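Alpha-fucosidase GH29 (Fusarium graminearum, PDB 4PSR) hydrolyses alpha-L-fucosides as a retaining GH29 glycoside hydrolase, probably releasing alpha-1,6-linked fucose from the core N-acetylglucosamine of glycoproteins. Local coordinates at residues A[413-423]-A[484-495]. Residues are numbered along the deposited sequence; the frame is centred on the assembly and turned at random.
Sequences DDVLYVTVLGW and AYVLKLTFDGGI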
loop_
_atom_site.group_PDB
_atom_site.type_symbol
_atom_site.label_atom_id
_atom_site.label_comp_id
_atom_site.label_asym_id
_atom_site.label_seq_id
_atom_site.Cartn_x
_atom_site.Cartn_y
_atom_site.Cartn_z
ATOM N N ASP A 413 -8.512 -9.823 20.325
ATOM C CA ASP A 413 -9.544 -10.586 19.624
ATOM C C ASP A 413 -10.855 -10.684 20.390
ATOM O O ASP A 413 -11.572 -11.667 20.247
ATOM C CB ASP A 413 -9.042 -11.979 19.233
ATOM C CG ASP A 413 -9.796 -12.561 18.053
ATOM O OD1 ASP A 413 -10.239 -11.797 17.159
ATOM O OD2 ASP A 413 -9.926 -13.805 17.993
ATOM N N ASP A 414 -11.165 -9.651 21.170
ATOM C CA ASP A 414 -12.448 -9.558 21.891
ATOM C C ASP A 414 -13.228 -8.288 21.606
ATOM O O ASP A 414 -14.294 -8.083 22.195
ATOM C CB ASP A 414 -12.286 -9.754 23.422
ATOM C CG ASP A 414 -11.412 -8.701 24.087
ATOM O OD1 ASP A 414 -10.951 -7.725 23.469
ATOM O OD2 ASP A 414 -11.168 -8.836 25.310
ATOM N N VAL A 415 -12.729 -7.444 20.688
ATOM C CA VAL A 415 -13.462 -6.254 20.261
ATOM C C VAL A 415 -13.512 -6.218 18.728
ATOM O O VAL A 415 -12.475 -6.319 18.052
ATOM C CB VAL A 415 -12.839 -4.945 20.768
ATOM C CG1 VAL A 415 -13.559 -3.759 20.173
ATOM C CG2 VAL A 415 -12.897 -4.864 22.312
ATOM N N LEU A 416 -14.722 -6.132 18.192
ATOM C CA LEU A 416 -14.932 -5.966 16.751
ATOM C C LEU A 416 -15.397 -4.553 16.502
ATOM O O LEU A 416 -16.382 -4.089 17.090
ATOM C CB LEU A 416 -15.984 -6.956 16.260
ATOM C CG LEU A 416 -16.291 -7.033 14.750
ATOM C CD1 LEU A 416 -15.077 -7.569 13.939
ATOM C CD2 LEU A 416 -17.551 -7.859 14.496
ATOM N N TYR A 417 -14.687 -3.850 15.620
ATOM C CA TYR A 417 -15.084 -2.528 15.156
ATOM C C TYR A 417 -15.841 -2.681 13.850
ATOM O O TYR A 417 -15.359 -3.341 12.916
ATOM C CB TYR A 417 -13.862 -1.627 14.960
ATOM C CG TYR A 417 -13.095 -1.403 16.248
ATOM C CD1 TYR A 417 -13.544 -0.476 17.185
ATOM C CD2 TYR A 417 -11.971 -2.160 16.554
ATOM C CE1 TYR A 417 -12.884 -0.294 18.364
ATOM C CE2 TYR A 417 -11.318 -1.989 17.763
ATOM C CZ TYR A 417 -11.764 -1.048 18.645
ATOM O OH TYR A 417 -11.107 -0.883 19.866
ATOM N N VAL A 418 -17.036 -2.122 13.817
ATOM C CA VAL A 418 -17.910 -2.138 12.659
ATOM C C VAL A 418 -18.040 -0.718 12.176
ATOM O O VAL A 418 -18.714 0.114 12.804
ATOM C CB VAL A 418 -19.294 -2.671 13.012
ATOM C CG1 VAL A 418 -20.203 -2.631 11.772
ATOM C CG2 VAL A 418 -19.183 -4.076 13.589
ATOM N N THR A 419 -17.376 -0.423 11.070
ATOM C CA THR A 419 -17.319 0.933 10.568
ATOM C C THR A 419 -18.263 1.067 9.383
ATOM O O THR A 419 -18.127 0.359 8.397
ATOM C CB THR A 419 -15.863 1.366 10.179
ATOM O OG1 THR A 419 -15.017 1.346 11.340
ATOM C CG2 THR A 419 -15.849 2.763 9.637
ATOM N N VAL A 420 -19.246 1.958 9.510
ATOM C CA VAL A 420 -20.289 2.145 8.505
ATOM C C VAL A 420 -19.960 3.406 7.707
ATOM O O VAL A 420 -19.587 4.426 8.267
ATOM C CB VAL A 420 -21.728 2.172 9.135
ATOM C CG1 VAL A 420 -21.925 3.367 10.069
ATOM C CG2 VAL A 420 -22.819 2.118 8.068
ATOM N N LEU A 421 -20.072 3.320 6.376
ATOM C CA LEU A 421 -19.537 4.340 5.484
ATOM C C LEU A 421 -20.504 5.483 5.147
ATOM O O LEU A 421 -20.288 6.219 4.178
ATOM C CB LEU A 421 -18.995 3.661 4.222
ATOM C CG LEU A 421 -17.956 2.538 4.440
ATOM C CD1 LEU A 421 -17.332 2.058 3.127
ATOM C CD2 LEU A 421 -16.822 2.945 5.404
ATOM N N GLY A 422 -21.513 5.663 6.008
ATOM C CA GLY A 422 -22.458 6.754 5.926
ATOM C C GLY A 422 -23.383 6.645 7.118
ATOM O O GLY A 422 -23.449 5.586 7.759
ATOM N N TRP A 423 -24.086 7.739 7.422
ATOM C CA TRP A 423 -25.084 7.711 8.485
ATOM C C TRP A 423 -26.401 7.137 7.978
ATOM O O TRP A 423 -26.998 7.692 7.059
ATOM C CB TRP A 423 -25.340 9.102 9.076
ATOM C CG TRP A 423 -26.209 8.976 10.291
ATOM C CD1 TRP A 423 -27.559 9.227 10.369
ATOM C CD2 TRP A 423 -25.818 8.502 11.585
ATOM N NE1 TRP A 423 -28.007 8.953 11.631
ATOM C CE2 TRP A 423 -26.967 8.513 12.404
ATOM C CE3 TRP A 423 -24.605 8.088 12.142
ATOM C CZ2 TRP A 423 -26.930 8.120 13.742
ATOM C CZ3 TRP A 423 -24.565 7.697 13.453
ATOM C CH2 TRP A 423 -25.727 7.723 14.254
ATOM N N ALA A 484 -17.225 8.559 8.036
ATOM C CA ALA A 484 -17.705 7.236 8.385
ATOM C C ALA A 484 -17.962 7.248 9.900
ATOM O O ALA A 484 -17.533 8.177 10.594
ATOM C CB ALA A 484 -16.655 6.163 8.007
ATOM N N TYR A 485 -18.663 6.223 10.383
ATOM C CA TYR A 485 -19.062 6.120 11.791
ATOM C C TYR A 485 -18.666 4.751 12.300
ATOM O O TYR A 485 -18.685 3.785 11.552
ATOM C CB TYR A 485 -20.577 6.367 11.962
ATOM C CG TYR A 485 -20.965 7.755 11.504
ATOM C CD1 TYR A 485 -21.293 7.999 10.182
ATOM C CD2 TYR A 485 -20.976 8.834 12.379
ATOM C CE1 TYR A 485 -21.597 9.274 9.739
ATOM C CE2 TYR A 485 -21.289 10.124 11.928
ATOM C CZ TYR A 485 -21.624 10.325 10.625
ATOM O OH TYR A 485 -21.943 11.585 10.164
ATOM N N VAL A 486 -18.289 4.673 13.568
ATOM C CA VAL A 486 -17.736 3.448 14.115
ATOM C C VAL A 486 -18.512 2.911 15.302
ATOM O O VAL A 486 -18.669 3.600 16.322
ATOM C CB VAL A 486 -16.248 3.638 14.552
ATOM C CG1 VAL A 486 -15.643 2.334 15.035
ATOM C CG2 VAL A 486 -15.387 4.215 13.437
ATOM N N LEU A 487 -18.933 1.665 15.190
ATOM C CA LEU A 487 -19.482 0.898 16.313
ATOM C C LEU A 487 -18.400 0.000 16.901
ATOM O O LEU A 487 -17.587 -0.591 16.177
ATOM C CB LEU A 487 -20.660 0.048 15.861
ATOM C CG LEU A 487 -21.913 0.813 15.434
ATOM C CD1 LEU A 487 -22.827 -0.040 14.604
ATOM C CD2 LEU A 487 -22.670 1.348 16.667
ATOM N N LYS A 488 -18.413 -0.130 18.226
ATOM C CA LYS A 488 -17.441 -0.953 18.950
ATOM C C LYS A 488 -18.203 -2.020 19.694
ATOM O O LYS A 488 -19.040 -1.687 20.560
ATOM C CB LYS A 488 -16.621 -0.094 19.912
ATOM C CG LYS A 488 -15.658 -0.845 20.805
ATOM C CD LYS A 488 -14.904 0.116 21.705
ATOM C CE LYS A 488 -13.887 -0.590 22.564
ATOM N NZ LYS A 488 -13.154 0.374 23.418
ATOM N N LEU A 489 -17.949 -3.277 19.373
ATOM C CA LEU A 489 -18.661 -4.419 19.963
ATOM C C LEU A 489 -17.686 -5.201 20.817
ATOM O O LEU A 489 -16.701 -5.717 20.330
ATOM C CB LEU A 489 -19.249 -5.331 18.882
ATOM C CG LEU A 489 -20.534 -4.916 18.144
ATOM C CD1 LEU A 489 -20.342 -3.631 17.386
ATOM C CD2 LEU A 489 -20.961 -5.986 17.186
ATOM N N THR A 490 -17.951 -5.268 22.118
ATOM C CA THR A 490 -17.074 -5.971 23.046
ATOM C C THR A 490 -17.694 -7.291 23.458
ATOM O O THR A 490 -18.872 -7.345 23.844
ATOM C CB THR A 490 -16.792 -5.116 24.280
ATOM O OG1 THR A 490 -16.206 -3.858 23.904
ATOM C CG2 THR A 490 -15.850 -5.859 25.236
ATOM N N PHE A 491 -16.902 -8.345 23.369
ATOM C CA PHE A 491 -17.354 -9.683 23.666
ATOM C C PHE A 491 -16.586 -10.208 24.874
ATOM O O PHE A 491 -15.441 -9.823 25.113
ATOM C CB PHE A 491 -17.104 -10.607 22.475
ATOM C CG PHE A 491 -17.948 -10.306 21.278
ATOM C CD1 PHE A 491 -19.173 -10.917 21.112
ATOM C CD2 PHE A 491 -17.515 -9.409 20.300
ATOM C CE1 PHE A 491 -19.962 -10.652 19.992
ATOM C CE2 PHE A 491 -18.289 -9.156 19.186
ATOM C CZ PHE A 491 -19.513 -9.759 19.032
ATOM N N ASP A 492 -17.230 -11.036 25.696
ATOM C CA ASP A 492 -16.475 -11.769 26.710
ATOM C C ASP A 492 -15.868 -12.972 26.066
ATOM O O ASP A 492 -16.551 -13.739 25.371
ATOM C CB ASP A 492 -17.337 -12.258 27.859
ATOM C CG ASP A 492 -17.493 -11.184 28.987
ATOM O OD1 ASP A 492 -16.478 -10.494 29.250
ATOM O OD2 ASP A 492 -18.575 -11.072 29.562
ATOM N N GLY A 493 -14.572 -13.129 26.276
ATOM C CA GLY A 493 -13.841 -14.299 25.822
ATOM C C GLY A 493 -13.675 -14.566 24.327
ATOM O O GLY A 493 -13.414 -15.703 23.928
ATOM N N GLY A 494 -13.840 -13.545 23.494
ATOM C CA GLY A 494 -13.458 -13.646 22.098
ATOM C C GLY A 494 -14.598 -13.450 21.121
ATOM O O GLY A 494 -15.742 -13.814 21.399
ATOM N N ILE A 495 -14.289 -12.875 19.962
ATOM C CA ILE A 495 -15.306 -12.666 18.951
ATOM C C ILE A 495 -15.767 -14.007 18.376
ATOM O O ILE A 495 -14.940 -14.866 18.038
ATOM C CB ILE A 495 -14.749 -11.783 17.787
ATOM C CG1 ILE A 495 -14.254 -10.444 18.322
ATOM C CG2 ILE A 495 -15.806 -11.558 16.715
ATOM C CD1 ILE A 495 -13.240 -9.715 17.380
HETATM O O HOH W 1 -12.318 -15.110 16.915
#
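Trp-423 drives the edge of its six-membered ring onto one face of Tyr-485, a T-shaped pair with planes at 73° and CE3 above the phenol ring's centre, 3.7 Å from Tyr-485 CG. The indole gets there with CG trans to the backbone N (chi1 -171°), while Tyr-485 OH bonds to Gln-478 and to the backbone N of Ser-482. Between the rings and Ile-495, strands 415-420 and 485-491 pair antiparallel, as the two central strands of the six-stranded antiparallel sheet that follows the TIM barrel. Leu-416 with Leu-489, Val-418 with Leu-487 and Val-420 with Tyr-485 are the hydrogen-bonded pairs; Leu-487 N to Val-418 O measures 2.9 Å. Their side chains share one face. On the other, Lys-488 runs fully extended alongside Tyr-417, its CG 3.7 Å from Tyr-417 CE1, and both polar ends meet Glu-371 OE2. Val-415 CG1 sits over one face of that tyrosine ring, toward the rim, and 3.6 Å from Lys-488 CG. Beyond Phe-491 the chain turns back, and Ile-495 N bonds to Asp-413 O at 3.0 Å, while Ile-495 CD1 lies 3.5 Å from Val-415 O. Backbone bonds thus fix the register, and the shared carboxylate probably keeps the lysine charged and the phenol aligned beside it.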